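Local coordinates for MutT/nudix family protein (Deinococcus radiodurans, PDB 2W4E) that probably hydrolyses nucleoside diphosphate-linked substrates such as ADP-ribose with magnesium, through its Nudix domain, at residues V8-V13 with R53-E58; L21-R26 with T32-V37; E65-P70 with T140-L145. All coordinates share one frame; numbering follows the deposited sequence.

Contact 1. Residues V8-V13 with R53-E58; sequences VFILPV and RELLEE
Leu55 reaches from the helix onto the ring of Pro12, and its CD1 methyl does the touching. That methyl lies 3.7 Å from Pro12 CB, with Pro12 CG almost as near. The methyl therefore rests on one flank of the proline ring and not on a single atom. The bond from CA to CB of Leu55 does not aim at the strand. The end of the side chain makes up for this, with CG anti to the backbone N (chi1 -177°). The same CD1 also comes within 4.5 Å of Ile10 CG2, so one leucine branch sits beside two strand residues. Residues 53-58 belong to the helix of the Nudix box, the signature of this family, whose sequence REUXEE (U, a bulky aliphatic) is matched here by RELLEE. In Nudix enzymes the box carries glutamates that bind the metal. Leu55 fills the aliphatic position of the pattern, and the end of its side chain reaches the sheet. Ile10 is the second main partner. Its CD1 meets the CB of Glu54 at 4.1 Å, so this glutamate offers its aliphatic root to the strand. The chi2 of Ile10 (96°) departs from a staggered value, which suggests some strain in placing CD1. The contact is buried and held by apolar packing. The axes of segments 53-58 and 8-13 cross at -64°. On the helix itself, Arg53 NH1 binds Glu57 OE2 at 3.2 Å, in the plane of the guanidinium, and makes a weak bond to Glu54 OE1. Arg53 NE forms a further salt bridge with Glu45, another residue of the box.

Contact 2. Residues L21-R26 with T32-V37; sequences LIRQFR and TITEIV
Ile22 and Glu35 pair through their backbones. Ile22 N donates to Glu35 O at 2.9 Å, and Glu35 N returns the bond to Ile22 O at 2.8 Å. Both bonds are nearly straight. Gln24 and Ile33 form the next hydrogen-bonded pair, with Gln24 N to Ile33 O at 3.2 Å and a more bent return bond. Arg23 with Thr34 and Phe25 with Thr32 are non-hydrogen-bonded pairs. This ladder makes strands 18-26 and 31-35 an antiparallel beta hairpin.

The charged contact joins Arg26 and Glu35. Both NE and NH2 of Arg26 grip one oxygen, Glu35 OE2, side-on. The NE bond is 2.9 Å long and the straighter of the two. Glu35 OE2 lies in the guanidinium plane and is met on its syn side, although the guanidinium and carboxylate planes stand 67° apart. A bend at chi2 (-53°) turns Arg26 so that its guanidinium edge meets Glu35.

Apolar atoms pack round these bonds. Arg26 CG lies 3.5 Å from Ile33 CG2, and the two side chains meet at about a right angle. Further along, Leu21 CD2 touches Ile36 CG2 at 3.8 Å.

With Arg26 replaced by an alanine, the buried Glu35 carboxylate would probably lose its charged mate, and the CG2 methyl of Ile33 the CG it packs against. Pro76, Ser77 and Tyr73 of the second subunit pack on Glu35, Arg26 and Ile33. The salt bridge thus lies against the dimer interface, where pairing the charges probably lowers the cost of burying the acid.

Contact 3. Residues E65-P70 with T140-L145; sequences EWVPLP and TRRGLL
Glu65 sends its CG anti to the backbone N (chi1 -178°), and the chain stays extended to the carboxylate. Arg142 places CG anti to its own carbonyl carbon (chi1 -67°) and then runs straight from CG to NE. The two long side chains come from opposite directions and meet at their charged groups. They have a wide gap to span, since even the nearest CA atoms of the two segments, those of Val67 and Arg142, are 12.3 Å apart.

The salt bridge is end-on and double. Arg142 NH1 donates to Glu65 OE1 at 2.9 Å, and Arg142 NH2 donates to Glu65 OE2 at 2.9 Å. Each nitrogen has its own oxygen. The two flat groups are not coplanar, because the carboxylate is turned 56° against the guanidinium. OE1 is met on its syn side but clearly out of plane, and OE2 from above the carboxylate plane. Both oxygens are also tilted from the guanidinium plane, and both bonds are somewhat bent. Val67 adds a small apolar touch, with CG2 lying 3.8 Å from Arg142 NH2. The two side chains slide past each other there.

Arg142 NE forms a salt bridge with Glu138, one turn back on the helix. The guanidinium is thus held between two acids, which probably fixes its rotation. Gly143 ends the helix in a Schellman motif, with positive phi and its N bonded to Thr140 O at 3.0 Å.

Near the surface, the contact ties strand 65-68, an antiparallel neighbour of strand 82-93, to the C-terminal end of helix 126-141. Leu89 of strand 82-93 packs against both Val67 and Arg142, while Trp66 packs on helix 47-59.

In the fold
Contact 2 is nested along the chain inside the loop that contact 1 closes, and contact 3 follows both. The centres of contacts 1 and 2 are about 12 Å apart. They join directly where strand 6-14 pairs with strand 37-40, through a probable hydrogen bond from Ile10 N to Val37 O. The centres of contacts 1 and 3 are about 15 Å apart, and both reach the same mixed sheet. Trp66 packs on Ile10 and Leu55. Contacts 2 and 3 do not touch. Their centres are about 21 Å apart, on opposite sides of the chain centre. Contact 1 thus connects the Nudix helix with the central sheet, between the hairpin beside the second subunit and the C-terminal helix.

Contact 1. Residues V8-V13 with R53-E58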
loop_
_atom_site.group_PDB
_atom_site.type_symbol
_atom_site.label_atom_id
_atom_site.label_comp_id
_atom_site.label_asym_id
_atom_site.label_seq_id
_atom_site.Cartn_x
_atom_site.Cartn_y
_atom_site.Cartn_z
ATOM N N VAL A 8 8.469 6.454 9.529
ATOM C CA VAL A 8 8.859 6.939 8.215
ATOM C C VAL A 8 9.320 5.765 7.363
ATOM O O VAL A 8 9.922 4.837 7.882
ATOM C CB VAL A 8 9.942 8.040 8.360
ATOM C CG1 VAL A 8 11.201 7.500 9.045
ATOM C CG2 VAL A 8 10.238 8.632 7.029
ATOM N N PHE A 9 8.957 5.762 6.077
ATOM C CA PHE A 9 9.369 4.705 5.168
ATOM C C PHE A 9 10.114 5.420 4.065
ATOM O O PHE A 9 9.672 6.458 3.580
ATOM C CB PHE A 9 8.153 3.955 4.603
ATOM C CG PHE A 9 7.656 2.869 5.502
ATOM C CD1 PHE A 9 7.833 1.531 5.159
ATOM C CD2 PHE A 9 7.038 3.181 6.716
ATOM C CE1 PHE A 9 7.413 0.491 6.025
ATOM C CE2 PHE A 9 6.625 2.155 7.576
ATOM C CZ PHE A 9 6.815 0.812 7.220
ATOM N N ILE A 10 11.250 4.868 3.687
ATOM C CA ILE A 10 12.131 5.484 2.714
ATOM C C ILE A 10 12.484 4.527 1.610
ATOM O O ILE A 10 13.143 3.479 1.844
ATOM C CB ILE A 10 13.484 5.957 3.364
ATOM C CG1 ILE A 10 13.251 6.945 4.509
ATOM C CG2 ILE A 10 14.398 6.614 2.277
ATOM C CD1 ILE A 10 13.253 6.289 5.848
ATOM N N LEU A 11 12.126 4.906 0.396
ATOM C CA LEU A 11 12.617 4.197 -0.772
ATOM C C LEU A 11 13.925 4.874 -1.258
ATOM O O LEU A 11 13.878 5.948 -1.838
ATOM C CB LEU A 11 11.549 4.206 -1.884
ATOM C CG LEU A 11 11.986 3.727 -3.289
ATOM C CD1 LEU A 11 12.590 2.291 -3.191
ATOM C CD2 LEU A 11 10.722 3.783 -4.205
ATOM N N PRO A 12 15.096 4.254 -1.016
ATOM C CA PRO A 12 16.348 4.916 -1.343
ATOM C C PRO A 12 16.793 4.504 -2.753
ATOM O O PRO A 12 16.807 3.291 -3.079
ATOM C CB PRO A 12 17.324 4.328 -0.288
ATOM C CG PRO A 12 16.513 3.379 0.541
ATOM C CD PRO A 12 15.398 2.960 -0.384
ATOM N N VAL A 13 17.128 5.483 -3.598
ATOM C CA VAL A 13 17.526 5.190 -4.979
ATOM C C VAL A 13 18.881 5.866 -5.259
ATOM O O VAL A 13 19.056 7.073 -4.986
ATOM C CB VAL A 13 16.461 5.638 -5.991
ATOM C CG1 VAL A 13 16.980 5.567 -7.456
ATOM C CG2 VAL A 13 15.120 4.847 -5.826
ATOM N N ARG A 53 18.138 9.862 9.551
ATOM C CA ARG A 53 18.660 9.021 10.596
ATOM C C ARG A 53 18.501 7.533 10.271
ATOM O O ARG A 53 19.453 6.746 10.351
ATOM C CB ARG A 53 17.997 9.344 11.969
ATOM C CG ARG A 53 18.610 8.471 13.036
ATOM C CD ARG A 53 17.995 8.466 14.435
ATOM N NE ARG A 53 16.562 8.703 14.428
ATOM C CZ ARG A 53 15.647 7.764 14.256
ATOM N NH1 ARG A 53 16.016 6.494 14.058
ATOM N NH2 ARG A 53 14.363 8.095 14.275
ATOM N N GLU A 54 17.291 7.160 9.883
ATOM C CA GLU A 54 16.953 5.798 9.544
ATOM C C GLU A 54 17.736 5.289 8.342
ATOM O O GLU A 54 18.244 4.125 8.333
ATOM C CB GLU A 54 15.443 5.751 9.222
ATOM C CG GLU A 54 14.793 4.391 9.458
ATOM C CD GLU A 54 15.070 3.840 10.862
ATOM O OE1 GLU A 54 14.622 4.426 11.866
ATOM O OE2 GLU A 54 15.741 2.815 10.953
ATOM N N LEU A 55 17.800 6.131 7.306
ATOM C CA LEU A 55 18.596 5.792 6.113
ATOM C C LEU A 55 20.070 5.553 6.487
ATOM O O LEU A 55 20.691 4.569 6.074
ATOM C CB LEU A 55 18.483 6.906 5.052
ATOM C CG LEU A 55 19.222 6.598 3.727
ATOM C CD1 LEU A 55 18.641 5.387 2.978
ATOM C CD2 LEU A 55 19.115 7.826 2.834
ATOM N N LEU A 56 20.617 6.440 7.303
ATOM C CA LEU A 56 21.987 6.253 7.814
ATOM C C LEU A 56 22.160 4.956 8.645
ATOM O O LEU A 56 23.015 4.122 8.335
ATOM C CB LEU A 56 22.417 7.476 8.602
ATOM C CG LEU A 56 23.897 7.583 9.028
ATOM C CD1 LEU A 56 24.866 7.406 7.834
ATOM C CD2 LEU A 56 24.121 8.915 9.761
ATOM N N GLU A 57 21.311 4.782 9.662
ATOM C CA GLU A 57 21.408 3.658 10.581
ATOM C C GLU A 57 21.120 2.296 9.942
ATOM O O GLU A 57 21.821 1.315 10.227
ATOM C CB GLU A 57 20.507 3.881 11.809
ATOM C CG GLU A 57 20.817 5.158 12.548
ATOM C CD GLU A 57 19.941 5.379 13.816
ATOM O OE1 GLU A 57 20.421 6.120 14.700
ATOM O OE2 GLU A 57 18.801 4.845 13.925
ATOM N N GLU A 58 20.125 2.209 9.061
ATOM C CA GLU A 58 19.742 0.902 8.529
ATOM C C GLU A 58 20.602 0.418 7.370
ATOM O O GLU A 58 20.834 -0.774 7.273
ATOM C CB GLU A 58 18.247 0.832 8.124
ATOM C CG GLU A 58 17.354 0.337 9.232
ATOM C CD GLU A 58 16.046 -0.261 8.726
ATOM O OE1 GLU A 58 15.531 -1.199 9.372
ATOM O OE2 GLU A 58 15.522 0.201 7.694
#

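Contact 2. Residues L21-R26 with T32-V37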
loop_
_atom_site.group_PDB
_atom_site.type_symbol
_atom_site.label_atom_id
_atom_site.label_comp_id
_atom_site.label_asym_id
_atom_site.label_seq_id
_atom_site.Cartn_x
_atom_site.Cartn_y
_atom_site.Cartn_z
ATOM N N LEU A 21 17.220 -1.916 -0.975
ATOM C CA LEU A 21 16.279 -2.662 -0.130
ATOM C C LEU A 21 16.971 -3.367 1.016
ATOM O O LEU A 21 18.183 -3.441 1.057
ATOM C CB LEU A 21 15.514 -3.705 -0.966
ATOM C CG LEU A 21 14.937 -3.141 -2.251
ATOM C CD1 LEU A 21 14.098 -4.179 -3.038
ATOM C CD2 LEU A 21 14.064 -1.932 -1.862
ATOM N N ILE A 22 16.181 -3.892 1.943
ATOM C CA ILE A 22 16.694 -4.769 2.988
ATOM C C ILE A 22 15.900 -6.075 3.061
ATOM O O ILE A 22 14.722 -6.118 2.655
ATOM C CB ILE A 22 16.668 -4.109 4.372
ATOM C CG1 ILE A 22 15.231 -3.663 4.725
ATOM C CG2 ILE A 22 17.678 -2.946 4.432
ATOM C CD1 ILE A 22 15.080 -3.127 6.134
ATOM N N ARG A 23 16.552 -7.131 3.552
ATOM C CA ARG A 23 15.842 -8.374 3.910
ATOM C C ARG A 23 15.987 -8.420 5.393
ATOM O O ARG A 23 17.090 -8.482 5.929
ATOM C CB ARG A 23 16.395 -9.656 3.241
ATOM C CG ARG A 23 16.254 -9.700 1.693
ATOM C CD ARG A 23 16.442 -11.120 1.093
ATOM N NE ARG A 23 16.542 -11.035 -0.375
ATOM C CZ ARG A 23 17.660 -11.182 -1.087
ATOM N NH1 ARG A 23 18.817 -11.439 -0.494
ATOM N NH2 ARG A 23 17.625 -11.062 -2.413
ATOM N N GLN A 24 14.861 -8.329 6.064
ATOM C CA GLN A 24 14.829 -8.246 7.488
ATOM C C GLN A 24 14.034 -9.423 8.040
ATOM O O GLN A 24 12.948 -9.693 7.566
ATOM C CB GLN A 24 14.115 -6.959 7.878
ATOM C CG GLN A 24 14.153 -6.696 9.358
ATOM C CD GLN A 24 13.942 -5.236 9.660
ATOM O OE1 GLN A 24 13.157 -4.535 8.966
ATOM N NE2 GLN A 24 14.589 -4.765 10.712
ATOM N N PHE A 25 14.596 -10.108 9.035
ATOM C CA PHE A 25 13.864 -11.154 9.760
ATOM C C PHE A 25 12.640 -10.534 10.433
ATOM O O PHE A 25 12.739 -9.482 11.076
ATOM C CB PHE A 25 14.756 -11.813 10.830
ATOM C CG PHE A 25 14.102 -12.991 11.521
ATOM C CD1 PHE A 25 14.009 -14.215 10.883
ATOM C CD2 PHE A 25 13.564 -12.860 12.804
ATOM C CE1 PHE A 25 13.379 -15.319 11.510
ATOM C CE2 PHE A 25 12.924 -13.960 13.444
ATOM C CZ PHE A 25 12.849 -15.182 12.792
ATOM N N ARG A 26 11.487 -11.164 10.268
ATOM C CA ARG A 26 10.294 -10.735 10.961
ATOM C C ARG A 26 9.707 -11.876 11.755
ATOM O O ARG A 26 9.290 -12.910 11.197
ATOM C CB ARG A 26 9.243 -10.190 9.968
ATOM C CG ARG A 26 9.703 -8.925 9.196
ATOM C CD ARG A 26 10.187 -7.817 10.165
ATOM N NE ARG A 26 10.055 -6.495 9.540
ATOM C CZ ARG A 26 10.241 -5.355 10.187
ATOM N NH1 ARG A 26 10.548 -5.381 11.468
ATOM N NH2 ARG A 26 10.087 -4.187 9.570
ATOM N N THR A 32 12.707 -13.980 6.823
ATOM C CA THR A 32 13.034 -12.638 6.336
ATOM C C THR A 32 12.047 -12.246 5.234
ATOM O O THR A 32 11.322 -13.105 4.646
ATOM C CB THR A 32 14.506 -12.540 5.845
ATOM O OG1 THR A 32 14.691 -13.321 4.659
ATOM C CG2 THR A 32 15.471 -13.022 6.927
ATOM N N ILE A 33 11.980 -10.952 4.963
ATOM C CA ILE A 33 11.119 -10.437 3.911
ATOM C C ILE A 33 11.756 -9.162 3.351
ATOM O O ILE A 33 12.399 -8.408 4.088
ATOM C CB ILE A 33 9.642 -10.224 4.397
ATOM C CG1 ILE A 33 8.771 -9.621 3.280
ATOM C CG2 ILE A 33 9.601 -9.396 5.696
ATOM C CD1 ILE A 33 7.248 -9.685 3.486
ATOM N N THR A 34 11.606 -8.975 2.041
ATOM C CA THR A 34 12.140 -7.824 1.313
ATOM C C THR A 34 11.314 -6.573 1.654
ATOM O O THR A 34 10.062 -6.558 1.489
ATOM C CB THR A 34 12.086 -8.079 -0.221
ATOM O OG1 THR A 34 12.851 -9.244 -0.502
ATOM C CG2 THR A 34 12.735 -6.934 -0.975
ATOM N N GLU A 35 12.007 -5.556 2.152
ATOM C CA GLU A 35 11.384 -4.304 2.572
ATOM C C GLU A 35 12.209 -3.112 2.099
ATOM O O GLU A 35 13.406 -3.248 1.786
ATOM C CB GLU A 35 11.296 -4.245 4.098
ATOM C CG GLU A 35 10.463 -5.378 4.709
ATOM C CD GLU A 35 10.487 -5.358 6.222
ATOM O OE1 GLU A 35 11.509 -4.912 6.803
ATOM O OE2 GLU A 35 9.488 -5.779 6.829
ATOM N N ILE A 36 11.574 -1.949 2.045
ATOM C CA ILE A 36 12.348 -0.672 1.992
ATOM C C ILE A 36 12.792 -0.282 3.421
ATOM O O ILE A 36 12.499 -1.007 4.377
ATOM C CB ILE A 36 11.562 0.470 1.266
ATOM C CG1 ILE A 36 10.270 0.827 2.009
ATOM C CG2 ILE A 36 11.274 0.093 -0.230
ATOM C CD1 ILE A 36 9.618 2.179 1.461
ATOM N N VAL A 37 13.533 0.823 3.568
ATOM C CA VAL A 37 14.015 1.296 4.865
ATOM C C VAL A 37 12.865 1.855 5.664
ATOM O O VAL A 37 11.993 2.503 5.093
ATOM C CB VAL A 37 15.134 2.384 4.666
ATOM C CG1 VAL A 37 15.546 3.014 5.999
ATOM C CG2 VAL A 37 16.354 1.750 3.984
#

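Contact 3. Residues E65-P70 with T140-L145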
loop_
_atom_site.group_PDB
_atom_site.type_symbol
_atom_site.label_atom_id
_atom_site.label_comp_id
_atom_site.label_asym_id
_atom_site.label_seq_id
_atom_site.Cartn_x
_atom_site.Cartn_y
_atom_site.Cartn_z
ATOM N N GLU A 65 18.622 14.220 -2.434
ATOM C CA GLU A 65 17.285 14.873 -2.564
ATOM C C GLU A 65 16.191 13.989 -1.923
ATOM O O GLU A 65 16.256 12.752 -2.006
ATOM C CB GLU A 65 16.911 15.132 -4.037
ATOM C CG GLU A 65 15.565 15.860 -4.236
ATOM C CD GLU A 65 15.104 15.947 -5.670
ATOM O OE1 GLU A 65 15.859 15.576 -6.589
ATOM O OE2 GLU A 65 13.978 16.424 -5.920
ATOM N N TRP A 66 15.200 14.623 -1.310
ATOM C CA TRP A 66 14.078 13.928 -0.651
ATOM C C TRP A 66 12.769 14.368 -1.280
ATOM O O TRP A 66 12.544 15.557 -1.454
ATOM C CB TRP A 66 14.041 14.277 0.852
ATOM C CG TRP A 66 15.167 13.692 1.637
ATOM C CD1 TRP A 66 16.378 14.268 1.913
ATOM C CD2 TRP A 66 15.189 12.396 2.236
ATOM N NE1 TRP A 66 17.146 13.395 2.650
ATOM C CE2 TRP A 66 16.441 12.243 2.856
ATOM C CE3 TRP A 66 14.278 11.336 2.276
ATOM C CZ2 TRP A 66 16.799 11.090 3.555
ATOM C CZ3 TRP A 66 14.629 10.183 3.004
ATOM C CH2 TRP A 66 15.878 10.072 3.617
ATOM N N VAL A 67 11.906 13.426 -1.628
ATOM C CA VAL A 67 10.592 13.736 -2.218
ATOM C C VAL A 67 9.524 13.077 -1.316
ATOM O O VAL A 67 9.447 11.833 -1.247
ATOM C CB VAL A 67 10.444 13.209 -3.674
ATOM C CG1 VAL A 67 9.021 13.548 -4.272
ATOM C CG2 VAL A 67 11.542 13.788 -4.585
ATOM N N PRO A 68 8.729 13.898 -0.580
ATOM C CA PRO A 68 7.716 13.304 0.294
ATOM C C PRO A 68 6.577 12.731 -0.515
ATOM O O PRO A 68 6.224 13.265 -1.547
ATOM C CB PRO A 68 7.204 14.502 1.159
ATOM C CG PRO A 68 8.189 15.608 0.964
ATOM C CD PRO A 68 8.782 15.369 -0.446
ATOM N N LEU A 69 6.000 11.634 -0.049
ATOM C CA LEU A 69 4.879 10.981 -0.783
ATOM C C LEU A 69 3.687 10.902 0.157
ATOM O O LEU A 69 3.853 11.138 1.346
ATOM C CB LEU A 69 5.296 9.582 -1.196
ATOM C CG LEU A 69 6.414 9.543 -2.237
ATOM C CD1 LEU A 69 6.933 8.098 -2.282
ATOM C CD2 LEU A 69 5.959 10.049 -3.596
ATOM N N PRO A 70 2.479 10.560 -0.347
ATOM C CA PRO A 70 1.303 10.632 0.568
ATOM C C PRO A 70 1.352 9.694 1.798
ATOM O O PRO A 70 1.445 8.481 1.633
ATOM C CB PRO A 70 0.119 10.250 -0.334
ATOM C CG PRO A 70 0.599 10.716 -1.746
ATOM C CD PRO A 70 2.096 10.462 -1.773
ATOM N N THR A 140 9.735 7.556 -13.115
ATOM C CA THR A 140 9.555 7.461 -14.579
ATOM C C THR A 140 9.815 8.817 -15.211
ATOM O O THR A 140 10.502 8.911 -16.205
ATOM C CB THR A 140 8.128 7.023 -14.916
ATOM O OG1 THR A 140 7.826 5.827 -14.173
ATOM C CG2 THR A 140 7.988 6.768 -16.438
ATOM N N ARG A 141 9.267 9.860 -14.611
ATOM C CA ARG A 141 9.495 11.234 -15.074
ATOM C C ARG A 141 10.963 11.634 -15.107
ATOM O O ARG A 141 11.411 12.265 -16.063
ATOM C CB ARG A 141 8.713 12.214 -14.224
ATOM C CG ARG A 141 7.234 12.073 -14.452
ATOM C CD ARG A 141 6.444 13.228 -13.868
ATOM N NE ARG A 141 6.497 13.305 -12.407
ATOM C CZ ARG A 141 5.615 12.754 -11.566
ATOM N NH1 ARG A 141 4.594 12.028 -12.017
ATOM N NH2 ARG A 141 5.751 12.931 -10.252
ATOM N N ARG A 142 11.723 11.221 -14.101
ATOM C CA ARG A 142 13.169 11.487 -14.058
ATOM C C ARG A 142 14.007 10.555 -14.953
ATOM O O ARG A 142 15.233 10.724 -15.050
ATOM C CB ARG A 142 13.667 11.382 -12.615
ATOM C CG ARG A 142 13.133 12.464 -11.723
ATOM C CD ARG A 142 13.424 12.143 -10.275
ATOM N NE ARG A 142 12.717 13.093 -9.432
ATOM C CZ ARG A 142 13.312 14.082 -8.775
ATOM N NH1 ARG A 142 14.622 14.212 -8.845
ATOM N NH2 ARG A 142 12.601 14.912 -8.020
ATOM N N GLY A 143 13.353 9.571 -15.584
ATOM C CA GLY A 143 14.033 8.557 -16.412
ATOM C C GLY A 143 14.870 7.572 -15.622
ATOM O O GLY A 143 15.756 6.928 -16.191
ATOM N N LEU A 144 14.619 7.447 -14.311
ATOM C CA LEU A 144 15.348 6.469 -13.482
ATOM C C LEU A 144 14.749 5.069 -13.643
ATOM O O LEU A 144 15.441 4.050 -13.492
ATOM C CB LEU A 144 15.342 6.877 -12.001
ATOM C CG LEU A 144 16.274 8.038 -11.637
ATOM C CD1 LEU A 144 15.900 8.670 -10.290
ATOM C CD2 LEU A 144 17.757 7.622 -11.676
ATOM N N LEU A 145 13.446 5.052 -13.930
ATOM C CA LEU A 145 12.697 3.846 -14.269
ATOM C C LEU A 145 12.221 3.930 -15.714
ATOM O O LEU A 145 11.583 4.932 -16.107
ATOM C CB LEU A 145 11.470 3.698 -13.341
ATOM C CG LEU A 145 10.540 2.500 -13.529
ATOM C CD1 LEU A 145 11.303 1.171 -13.488
ATOM C CD2 LEU A 145 9.447 2.549 -12.463
#